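Local coordinates for genome polyprotein (Chicken sicinivirus JSY, PDB 6QWT), which includes the 3Dpol RNA-dependent RNA polymerase, the part of the polyprotein that copies the viral RNA, at residues 62-71 with 241-249; 223-234 with 334-345. All coordinates share one frame; numbering follows the deposited sequence.

Contact 1: residues 62-71 with 241-249; sequences DIDEPWPSLI and IPSVVFKLI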
loop_
_atom_site.group_PDB
_atom_site.type_symbol
_atom_site.label_atom_id
_atom_site.label_comp_id
_atom_site.label_asym_id
_atom_site.label_seq_id
_atom_site.Cartn_x
_atom_site.Cartn_y
_atom_site.Cartn_z
ATOM N N ASP A 62 18.060 -13.217 -0.604
ATOM C CA ASP A 62 18.140 -11.834 -1.050
ATOM C C ASP A 62 19.118 -11.740 -2.212
ATOM O O ASP A 62 20.069 -12.520 -2.306
ATOM C CB ASP A 62 18.584 -10.908 0.093
ATOM C CG ASP A 62 18.641 -9.451 -0.327
ATOM O OD1 ASP A 62 17.679 -8.981 -0.969
ATOM O OD2 ASP A 62 19.642 -8.776 -0.008
ATOM N N ILE A 63 18.883 -10.784 -3.104
ATOM C CA ILE A 63 19.752 -10.561 -4.254
ATOM C C ILE A 63 20.530 -9.273 -4.018
ATOM O O ILE A 63 19.939 -8.209 -3.801
ATOM C CB ILE A 63 18.956 -10.512 -5.564
ATOM C CG1 ILE A 63 18.225 -11.841 -5.777
ATOM C CG2 ILE A 63 19.884 -10.222 -6.736
ATOM C CD1 ILE A 63 17.203 -11.814 -6.893
ATOM N N ASP A 64 21.859 -9.379 -4.049
ATOM C CA ASP A 64 22.751 -8.253 -3.802
ATOM C C ASP A 64 23.326 -7.649 -5.071
ATOM O O ASP A 64 23.708 -6.476 -5.065
ATOM C CB ASP A 64 23.910 -8.689 -2.900
ATOM C CG ASP A 64 23.565 -8.605 -1.435
ATOM O OD1 ASP A 64 23.031 -7.557 -1.012
ATOM O OD2 ASP A 64 23.819 -9.588 -0.709
ATOM N N GLU A 65 23.417 -8.421 -6.148
ATOM C CA GLU A 65 24.031 -7.910 -7.358
ATOM C C GLU A 65 22.982 -7.650 -8.430
ATOM O O GLU A 65 22.023 -8.420 -8.561
ATOM C CB GLU A 65 25.079 -8.891 -7.895
ATOM C CG GLU A 65 26.090 -9.331 -6.846
ATOM C CD GLU A 65 26.896 -8.170 -6.290
ATOM O OE1 GLU A 65 27.127 -7.191 -7.036
ATOM O OE2 GLU A 65 27.294 -8.237 -5.106
ATOM N N PRO A 66 23.131 -6.582 -9.208
ATOM C CA PRO A 66 22.122 -6.272 -10.224
ATOM C C PRO A 66 22.175 -7.255 -11.383
ATOM O O PRO A 66 23.250 -7.671 -11.820
ATOM C CB PRO A 66 22.499 -4.857 -10.676
ATOM C CG PRO A 66 23.965 -4.770 -10.424
ATOM C CD PRO A 66 24.219 -5.588 -9.185
ATOM N N TRP A 67 20.997 -7.629 -11.874
ATOM C CA TRP A 67 20.934 -8.400 -13.101
ATOM C C TRP A 67 21.177 -7.473 -14.293
ATOM O O TRP A 67 21.030 -6.254 -14.177
ATOM C CB TRP A 67 19.592 -9.125 -13.212
ATOM C CG TRP A 67 18.375 -8.342 -12.825
ATOM C CD1 TRP A 67 17.507 -7.703 -13.668
ATOM C CD2 TRP A 67 17.857 -8.153 -11.502
ATOM N NE1 TRP A 67 16.493 -7.114 -12.950
ATOM C CE2 TRP A 67 16.685 -7.375 -11.618
ATOM C CE3 TRP A 67 18.276 -8.555 -10.229
ATOM C CZ2 TRP A 67 15.930 -6.994 -10.509
ATOM C CZ3 TRP A 67 17.525 -8.174 -9.131
ATOM C CH2 TRP A 67 16.367 -7.404 -9.278
ATOM N N PRO A 68 21.583 -8.027 -15.445
ATOM C CA PRO A 68 22.085 -7.174 -16.541
ATOM C C PRO A 68 21.177 -6.024 -16.948
ATOM O O PRO A 68 21.683 -4.973 -17.357
ATOM C CB PRO A 68 22.262 -8.175 -17.690
ATOM C CG PRO A 68 22.613 -9.437 -17.007
ATOM C CD PRO A 68 21.797 -9.457 -15.738
ATOM N N SER A 69 19.858 -6.182 -16.856
ATOM C CA SER A 69 18.928 -5.144 -17.277
ATOM C C SER A 69 18.483 -4.236 -16.138
ATOM O O SER A 69 17.682 -3.326 -16.372
ATOM C CB SER A 69 17.700 -5.775 -17.942
ATOM O OG SER A 69 16.931 -6.516 -17.008
ATOM N N LEU A 70 18.991 -4.446 -14.917
ATOM C CA LEU A 70 18.493 -3.692 -13.768
ATOM C C LEU A 70 18.960 -2.240 -13.803
ATOM O O LEU A 70 18.143 -1.315 -13.698
ATOM C CB LEU A 70 18.923 -4.368 -12.463
ATOM C CG LEU A 70 18.470 -3.642 -11.191
ATOM C CD1 LEU A 70 16.963 -3.383 -11.214
ATOM C CD2 LEU A 70 18.865 -4.423 -9.945
ATOM N N ILE A 71 20.272 -2.017 -13.926
ATOM C CA ILE A 71 20.785 -0.646 -14.009
ATOM C C ILE A 71 20.192 0.112 -15.191
ATOM O O ILE A 71 19.807 1.280 -15.016
ATOM C CB ILE A 71 22.325 -0.655 -14.029
ATOM C CG1 ILE A 71 22.880 -1.328 -12.771
ATOM C CG2 ILE A 71 22.864 0.767 -14.209
ATOM C CD1 ILE A 71 23.223 -0.381 -11.668
ATOM N N ILE A 241 11.391 -8.380 -2.647
ATOM C CA ILE A 241 12.100 -7.238 -3.222
ATOM C C ILE A 241 13.574 -7.340 -2.851
ATOM O O ILE A 241 13.912 -7.411 -1.659
ATOM C CB ILE A 241 11.508 -5.904 -2.748
ATOM C CG1 ILE A 241 10.175 -5.630 -3.444
ATOM C CG2 ILE A 241 12.484 -4.772 -3.022
ATOM C CD1 ILE A 241 9.357 -4.563 -2.755
ATOM N N PRO A 242 14.477 -7.360 -3.822
ATOM C CA PRO A 242 15.901 -7.489 -3.505
ATOM C C PRO A 242 16.511 -6.176 -3.041
ATOM O O PRO A 242 16.090 -5.086 -3.438
ATOM C CB PRO A 242 16.515 -7.949 -4.833
ATOM C CG PRO A 242 15.595 -7.432 -5.867
ATOM C CD PRO A 242 14.218 -7.443 -5.269
ATOM N N SER A 243 17.525 -6.307 -2.181
ATOM C CA SER A 243 18.219 -5.141 -1.644
ATOM C C SER A 243 18.759 -4.249 -2.754
ATOM O O SER A 243 18.745 -3.018 -2.634
ATOM C CB SER A 243 19.366 -5.590 -0.736
ATOM O OG SER A 243 18.899 -5.898 0.561
ATOM N N VAL A 244 19.243 -4.856 -3.840
ATOM C CA VAL A 244 19.968 -4.106 -4.858
ATOM C C VAL A 244 19.082 -3.050 -5.510
ATOM O O VAL A 244 19.566 -1.978 -5.895
ATOM C CB VAL A 244 20.569 -5.087 -5.891
ATOM C CG1 VAL A 244 19.469 -5.830 -6.641
ATOM C CG2 VAL A 244 21.513 -4.364 -6.844
ATOM N N VAL A 245 17.776 -3.308 -5.620
ATOM C CA VAL A 245 16.881 -2.327 -6.230
ATOM C C VAL A 245 16.756 -1.093 -5.343
ATOM O O VAL A 245 16.863 0.047 -5.817
ATOM C CB VAL A 245 15.506 -2.958 -6.522
ATOM C CG1 VAL A 245 14.580 -1.931 -7.157
ATOM C CG2 VAL A 245 15.655 -4.168 -7.429
ATOM N N PHE A 246 16.533 -1.299 -4.041
ATOM C CA PHE A 246 16.466 -0.176 -3.107
ATOM C C PHE A 246 17.778 0.596 -3.076
ATOM O O PHE A 246 17.780 1.832 -3.038
ATOM C CB PHE A 246 16.124 -0.677 -1.703
ATOM C CG PHE A 246 14.654 -0.787 -1.437
ATOM C CD1 PHE A 246 13.842 0.331 -1.505
ATOM C CD2 PHE A 246 14.085 -2.007 -1.113
ATOM C CE1 PHE A 246 12.484 0.235 -1.259
ATOM C CE2 PHE A 246 12.728 -2.109 -0.862
ATOM C CZ PHE A 246 11.928 -0.987 -0.938
ATOM N N LYS A 247 18.904 -0.121 -3.075
ATOM C CA LYS A 247 20.208 0.533 -3.040
ATOM C C LYS A 247 20.407 1.434 -4.255
ATOM O O LYS A 247 20.874 2.571 -4.124
ATOM C CB LYS A 247 21.312 -0.521 -2.955
ATOM C CG LYS A 247 22.686 0.029 -2.621
ATOM C CD LYS A 247 23.781 -0.969 -2.983
ATOM C CE LYS A 247 24.437 -0.615 -4.314
ATOM N NZ LYS A 247 24.820 -1.818 -5.110
ATOM N N LEU A 248 20.051 0.946 -5.445
ATOM C CA LEU A 248 20.202 1.760 -6.646
ATOM C C LEU A 248 19.267 2.964 -6.622
ATOM O O LEU A 248 19.642 4.056 -7.062
ATOM C CB LEU A 248 19.958 0.906 -7.890
ATOM C CG LEU A 248 21.034 -0.158 -8.122
ATOM C CD1 LEU A 248 20.646 -1.122 -9.234
ATOM C CD2 LEU A 248 22.370 0.502 -8.412
ATOM N N ILE A 249 18.051 2.789 -6.105
ATOM C CA ILE A 249 17.128 3.912 -5.987
ATOM C C ILE A 249 17.680 4.952 -5.023
ATOM O O ILE A 249 17.568 6.161 -5.256
ATOM C CB ILE A 249 15.737 3.414 -5.553
ATOM C CG1 ILE A 249 15.068 2.651 -6.697
ATOM C CG2 ILE A 249 14.864 4.576 -5.094
ATOM C CD1 ILE A 249 13.804 1.939 -6.287
HETATM O O HOH W 1 14.942 -9.776 -0.897
#
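The carboxylate of Asp62 grips Ser243 at the start of helix 243-256 with both oxygens. OD1 accepts the Ser243 N-H through its syn lone pair (N to OD1 2.9 Å, N-H...O angle 157°), while OD2 takes the Ser243 hydroxyl, OG to OD2 3.0 Å, from 31° out of the carboxylate plane. A trans chi1 (-178°) swings the Asp62 carboxylate out to the helix start, where it can reach both groups. Its OD2 and Asp64 OD2 also form salt bridges to Lys290. One residue further on, Val244 N makes a weak bond of 3.4 Å to Ile63 O. Asp62 and Ile63 thus supply acceptors to N-H groups of the first helical turn, just after the N-cap residue Pro242. In the right-hand polymerase fold this helix comes after the motif A strand and the short helix 237-240, so the contact joins the chain leading into helix 70-81 to the segment downstream of motif A.

Apolar contacts continue along the helix. Pro242 CG meets the indole edge of Trp67 in the ring plane, 3.5 Å from CH2, and Leu70 CD2 lies above one face of the same indole, toward its rim; the indole NE1 is bonded to Ser314. Leu70 and Val244 approach tip to tip, CD2 to CG1 3.6 Å, while Val244 CG2 packs against Asp64 O and the Pro66 ring. Ile71 crosses Leu248 at about a right angle, its CD1 tight against CD2 at 3.5 Å.

Contact 2: residues 223-234 with 334-345; sequences FLDYSEVWALDY and DDVLYATVPSIH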
loop_
_atom_site.group_PDB
_atom_site.type_symbol
_atom_site.label_atom_id
_atom_site.label_comp_id
_atom_site.label_asym_id
_atom_site.label_seq_id
_atom_site.Cartn_x
_atom_site.Cartn_y
_atom_site.Cartn_z
ATOM N N PHE A 223 -4.320 5.243 -20.511
ATOM C CA PHE A 223 -4.084 3.981 -21.202
ATOM C C PHE A 223 -4.825 3.888 -22.532
ATOM O O PHE A 223 -5.201 2.788 -22.951
ATOM C CB PHE A 223 -4.471 2.811 -20.297
ATOM C CG PHE A 223 -3.466 2.514 -19.223
ATOM C CD1 PHE A 223 -3.683 2.931 -17.920
ATOM C CD2 PHE A 223 -2.302 1.821 -19.518
ATOM C CE1 PHE A 223 -2.758 2.659 -16.927
ATOM C CE2 PHE A 223 -1.374 1.546 -18.531
ATOM C CZ PHE A 223 -1.602 1.966 -17.233
ATOM N N LEU A 224 -5.046 5.014 -23.213
ATOM C CA LEU A 224 -5.851 4.996 -24.426
ATOM C C LEU A 224 -5.042 4.783 -25.698
ATOM O O LEU A 224 -5.587 4.250 -26.672
ATOM C CB LEU A 224 -6.679 6.281 -24.527
ATOM C CG LEU A 224 -8.121 6.149 -24.008
ATOM C CD1 LEU A 224 -8.835 7.493 -24.026
ATOM C CD2 LEU A 224 -8.897 5.126 -24.847
ATOM N N ASP A 225 -3.749 5.129 -25.709
ATOM C CA ASP A 225 -2.932 4.800 -26.876
ATOM C C ASP A 225 -2.688 3.301 -27.031
ATOM O O ASP A 225 -2.050 2.896 -28.009
ATOM C CB ASP A 225 -1.585 5.519 -26.801
ATOM C CG ASP A 225 -1.675 6.977 -27.200
ATOM O OD1 ASP A 225 -2.733 7.385 -27.719
ATOM O OD2 ASP A 225 -0.692 7.721 -26.983
ATOM N N TYR A 226 -3.181 2.475 -26.112
ATOM C CA TYR A 226 -2.852 1.058 -26.061
ATOM C C TYR A 226 -4.109 0.228 -26.271
ATOM O O TYR A 226 -5.133 0.470 -25.624
ATOM C CB TYR A 226 -2.196 0.705 -24.723
ATOM C CG TYR A 226 -1.051 1.625 -24.357
ATOM C CD1 TYR A 226 -1.280 2.830 -23.708
ATOM C CD2 TYR A 226 0.261 1.288 -24.668
ATOM C CE1 TYR A 226 -0.238 3.675 -23.380
ATOM C CE2 TYR A 226 1.308 2.126 -24.343
ATOM C CZ TYR A 226 1.054 3.318 -23.701
ATOM O OH TYR A 226 2.099 4.157 -23.375
ATOM N N SER A 227 -4.025 -0.749 -27.177
ATOM C CA SER A 227 -5.139 -1.667 -27.384
ATOM C C SER A 227 -5.227 -2.707 -26.278
ATOM O O SER A 227 -6.315 -3.227 -26.004
ATOM C CB SER A 227 -5.005 -2.364 -28.737
ATOM O OG SER A 227 -3.817 -3.136 -28.787
ATOM N N GLU A 228 -4.106 -3.026 -25.638
ATOM C CA GLU A 228 -4.061 -4.029 -24.587
ATOM C C GLU A 228 -3.481 -3.420 -23.320
ATOM O O GLU A 228 -2.426 -2.776 -23.358
ATOM C CB GLU A 228 -3.245 -5.249 -25.025
ATOM C CG GLU A 228 -4.061 -6.268 -25.812
ATOM C CD GLU A 228 -3.237 -7.453 -26.270
ATOM O OE1 GLU A 228 -3.580 -8.595 -25.900
ATOM O OE2 GLU A 228 -2.247 -7.243 -27.003
ATOM N N VAL A 229 -4.182 -3.612 -22.206
ATOM C CA VAL A 229 -3.740 -3.177 -20.889
ATOM C C VAL A 229 -3.755 -4.394 -19.977
ATOM O O VAL A 229 -4.717 -5.171 -19.998
ATOM C CB VAL A 229 -4.630 -2.052 -20.326
ATOM C CG1 VAL A 229 -4.105 -1.565 -18.983
ATOM C CG2 VAL A 229 -4.718 -0.896 -21.317
ATOM N N TRP A 230 -2.694 -4.568 -19.194
ATOM C CA TRP A 230 -2.509 -5.763 -18.382
ATOM C C TRP A 230 -2.493 -5.415 -16.900
ATOM O O TRP A 230 -1.960 -4.376 -16.497
ATOM C CB TRP A 230 -1.213 -6.484 -18.758
ATOM C CG TRP A 230 -1.188 -6.932 -20.183
ATOM C CD1 TRP A 230 -0.579 -6.302 -21.229
ATOM C CD2 TRP A 230 -1.813 -8.102 -20.726
ATOM N NE1 TRP A 230 -0.782 -7.011 -22.391
ATOM C CE2 TRP A 230 -1.536 -8.120 -22.108
ATOM C CE3 TRP A 230 -2.578 -9.135 -20.177
ATOM C CZ2 TRP A 230 -1.996 -9.132 -22.949
ATOM C CZ3 TRP A 230 -3.032 -10.139 -21.015
ATOM C CH2 TRP A 230 -2.741 -10.129 -22.384
ATOM N N ALA A 231 -3.088 -6.293 -16.095
ATOM C CA ALA A 231 -3.026 -6.210 -14.645
ATOM C C ALA A 231 -2.332 -7.450 -14.105
ATOM O O ALA A 231 -2.553 -8.559 -14.600
ATOM C CB ALA A 231 -4.422 -6.086 -14.028
ATOM N N LEU A 232 -1.483 -7.260 -13.100
ATOM C CA LEU A 232 -0.885 -8.392 -12.414
ATOM C C LEU A 232 -0.628 -8.017 -10.966
ATOM O O LEU A 232 -0.622 -6.841 -10.594
ATOM C CB LEU A 232 0.408 -8.866 -13.089
ATOM C CG LEU A 232 1.572 -7.895 -13.272
ATOM C CD1 LEU A 232 2.388 -7.751 -11.996
ATOM C CD2 LEU A 232 2.451 -8.371 -14.421
ATOM N N ASP A 233 -0.426 -9.043 -10.149
ATOM C CA ASP A 233 -0.186 -8.876 -8.728
ATOM C C ASP A 233 1.014 -9.719 -8.326
ATOM O O ASP A 233 1.319 -10.736 -8.955
ATOM C CB ASP A 233 -1.422 -9.272 -7.903
ATOM C CG ASP A 233 -1.331 -8.817 -6.458
ATOM O OD1 ASP A 233 -1.352 -9.683 -5.556
ATOM O OD2 ASP A 233 -1.237 -7.593 -6.225
ATOM N N TYR A 234 1.701 -9.281 -7.282
ATOM C CA TYR A 234 2.807 -10.034 -6.715
ATOM C C TYR A 234 2.326 -10.814 -5.501
ATOM O O TYR A 234 1.492 -10.332 -4.729
ATOM C CB TYR A 234 3.954 -9.110 -6.303
ATOM C CG TYR A 234 4.644 -8.378 -7.433
ATOM C CD1 TYR A 234 4.044 -7.289 -8.055
ATOM C CD2 TYR A 234 5.909 -8.759 -7.859
ATOM C CE1 TYR A 234 4.679 -6.613 -9.080
ATOM C CE2 TYR A 234 6.554 -8.088 -8.881
ATOM C CZ TYR A 234 5.936 -7.017 -9.488
ATOM O OH TYR A 234 6.579 -6.349 -10.504
ATOM N N ASP A 334 2.094 -3.575 -4.639
ATOM C CA ASP A 334 2.326 -4.657 -5.582
ATOM C C ASP A 334 1.282 -4.684 -6.693
ATOM O O ASP A 334 1.381 -5.522 -7.591
ATOM C CB ASP A 334 2.347 -5.997 -4.848
ATOM C CG ASP A 334 1.204 -6.134 -3.875
ATOM O OD1 ASP A 334 0.385 -5.196 -3.793
ATOM O OD2 ASP A 334 1.129 -7.171 -3.185
ATOM N N ASP A 335 0.293 -3.790 -6.655
ATOM C CA ASP A 335 -0.727 -3.730 -7.691
ATOM C C ASP A 335 -0.214 -2.929 -8.883
ATOM O O ASP A 335 0.418 -1.885 -8.711
ATOM C CB ASP A 335 -2.012 -3.108 -7.148
ATOM C CG ASP A 335 -2.666 -3.968 -6.094
ATOM O OD1 ASP A 335 -3.272 -4.997 -6.456
ATOM O OD2 ASP A 335 -2.563 -3.615 -4.903
ATOM N N VAL A 336 -0.491 -3.421 -10.092
ATOM C CA VAL A 336 0.153 -2.933 -11.305
ATOM C C VAL A 336 -0.842 -2.945 -12.446
ATOM O O VAL A 336 -1.528 -3.944 -12.691
ATOM C CB VAL A 336 1.380 -3.772 -11.715
ATOM C CG1 VAL A 336 1.794 -3.370 -13.142
ATOM C CG2 VAL A 336 2.488 -3.583 -10.726
ATOM N N LEU A 337 -0.868 -1.833 -13.167
ATOM C CA LEU A 337 -1.331 -1.817 -14.540
ATOM C C LEU A 337 -0.172 -1.443 -15.454
ATOM O O LEU A 337 0.633 -0.572 -15.116
ATOM C CB LEU A 337 -2.495 -0.828 -14.752
ATOM C CG LEU A 337 -3.782 -1.011 -13.947
ATOM C CD1 LEU A 337 -4.789 0.068 -14.348
ATOM C CD2 LEU A 337 -4.352 -2.393 -14.180
ATOM N N TYR A 338 -0.085 -2.083 -16.619
ATOM C CA TYR A 338 0.930 -1.692 -17.590
ATOM C C TYR A 338 0.403 -1.934 -18.995
ATOM O O TYR A 338 -0.518 -2.727 -19.212
ATOM C CB TYR A 338 2.258 -2.430 -17.354
ATOM C CG TYR A 338 2.327 -3.847 -17.885
ATOM C CD1 TYR A 338 2.680 -4.096 -19.206
ATOM C CD2 TYR A 338 2.080 -4.937 -17.057
ATOM C CE1 TYR A 338 2.760 -5.384 -19.695
ATOM C CE2 TYR A 338 2.159 -6.228 -17.541
ATOM C CZ TYR A 338 2.498 -6.445 -18.861
ATOM O OH TYR A 338 2.580 -7.730 -19.347
ATOM N N ALA A 339 1.004 -1.228 -19.948
ATOM C CA ALA A 339 0.673 -1.368 -21.354
ATOM C C ALA A 339 1.889 -0.959 -22.168
ATOM O O ALA A 339 2.555 0.028 -21.841
ATOM C CB ALA A 339 -0.542 -0.511 -21.723
ATOM N N THR A 340 2.178 -1.728 -23.214
ATOM C CA THR A 340 3.277 -1.439 -24.123
ATOM C C THR A 340 2.804 -1.579 -25.563
ATOM O O THR A 340 1.839 -2.292 -25.851
ATOM C CB THR A 340 4.477 -2.376 -23.899
ATOM O OG1 THR A 340 4.097 -3.724 -24.209
ATOM C CG2 THR A 340 4.967 -2.307 -22.458
ATOM N N VAL A 341 3.493 -0.883 -26.463
ATOM C CA VAL A 341 3.286 -1.036 -27.900
ATOM C C VAL A 341 4.632 -1.368 -28.535
ATOM O O VAL A 341 5.528 -0.510 -28.555
ATOM C CB VAL A 341 2.671 0.228 -28.527
ATOM C CG1 VAL A 341 2.597 0.073 -30.037
ATOM C CG2 VAL A 341 1.291 0.500 -27.951
ATOM N N PRO A 342 4.834 -2.588 -29.057
ATOM C CA PRO A 342 3.874 -3.700 -29.084
ATOM C C PRO A 342 3.604 -4.300 -27.704
ATOM O O PRO A 342 4.389 -4.107 -26.776
ATOM C CB PRO A 342 4.556 -4.726 -29.995
ATOM C CG PRO A 342 6.011 -4.428 -29.867
ATOM C CD PRO A 342 6.098 -2.937 -29.733
ATOM N N SER A 343 2.494 -5.022 -27.584
ATOM C CA SER A 343 2.064 -5.537 -26.292
ATOM C C SER A 343 2.974 -6.670 -25.834
ATOM O O SER A 343 3.229 -7.618 -26.582
ATOM C CB SER A 343 0.618 -6.020 -26.377
ATOM O OG SER A 343 0.193 -6.573 -25.145
ATOM N N ILE A 344 3.460 -6.570 -24.600
ATOM C CA ILE A 344 4.260 -7.616 -23.975
ATOM C C ILE A 344 3.359 -8.386 -23.020
ATOM O O ILE A 344 2.781 -7.804 -22.094
ATOM C CB ILE A 344 5.479 -7.032 -23.244
ATOM C CG1 ILE A 344 6.415 -6.345 -24.242
ATOM C CG2 ILE A 344 6.216 -8.121 -22.478
ATOM C CD1 ILE A 344 7.683 -5.797 -23.625
ATOM N N HIS A 345 3.229 -9.687 -23.248
ATOM C CA HIS A 345 2.327 -10.494 -22.442
ATOM C C HIS A 345 2.919 -10.711 -21.050
ATOM O O HIS A 345 4.136 -10.872 -20.910
ATOM C CB HIS A 345 2.068 -11.836 -23.126
ATOM C CG HIS A 345 0.855 -12.554 -22.622
ATOM N ND1 HIS A 345 0.891 -13.406 -21.538
ATOM C CD2 HIS A 345 -0.424 -12.562 -23.065
ATOM C CE1 HIS A 345 -0.315 -13.903 -21.330
ATOM N NE2 HIS A 345 -1.132 -13.406 -22.243
HETATM O O HOH W 2 0.129 -3.777 -23.643
HETATM O O HOH W 3 -1.148 -2.670 -26.736
HETATM O O HOH W 4 2.404 -9.268 -2.749
#
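Trp230 and Tyr338 face each other as a hydrogen-bonded pair of two antiparallel strands, Trp230 N to Tyr338 O 2.9 Å and Tyr338 N to Trp230 O 3.0 Å. From the Trp230 backbone, CB lies over one face of the Tyr338 ring, 3.9 Å from its centroid, in a CH-pi contact. CG stands beside CZ and OH of that phenol, and CD1 beside its CE1; the planes of the five-membered ring and the phenol are 30° apart and the rings offset. Beyond CD1, NE1 donates to Ser343 OG at 3.0 Å, nearly straight (170°) and in the indole plane, which fixes the rotation of the ring. At the far rim CH2 comes to 3.4 Å from His345 CD2, with CZ2 also near that atom and CZ3 near His345 NE2; the two side chains cross at about a right angle. Tyr338 OH in turn bonds Ile344 O, tying the turn after the strand back to the cluster, and His345 NE2 is held by Pro371 O.

Toward the start of strand 230-235, Ala339 CB sits over a face of the Tyr226 ring, 3.8 Å from its centroid, and at the edge of Phe223. At the other end Asp233 OD2 lies 3.3 Å from Asp335 OD1, with Asp334 alongside. Asp233 belongs to motif A, Asp334 and Asp335 to the YGDD hairpin of motif C; in related picornaviral enzymes these motifs bring together the metal-binding carboxylates of the palm.

Strand 335-340 runs between 327-332 and 230-235, and 360-362 flanks the latter. Helix 298-316 packs on Val336 and helix 346-356 on Tyr338, which lie on the Trp230 face of the sheet; Val379 covers Ala231 and Leu337 on the reverse.

Overall arrangement
From the N terminus, the chain passes first through 62-71, then makes the strand of 223-234, a short helix and the helical segment 241-249, and arrives at 334-345 much later. Contact 1 closes the loop from 62-71 to 241-249; contact 2 opens within that loop and closes 85 residues beyond it, so the two cross. Their centres are 23 Å apart, and although the nearest atoms come to about 7 Å they do not touch. The short link between residues 234 and 241 joins them: contact 2 sets the motif A strand against motif C in the palm sheet, whereas contact 1 ties the helix after that strand to the approach to helix 70-81.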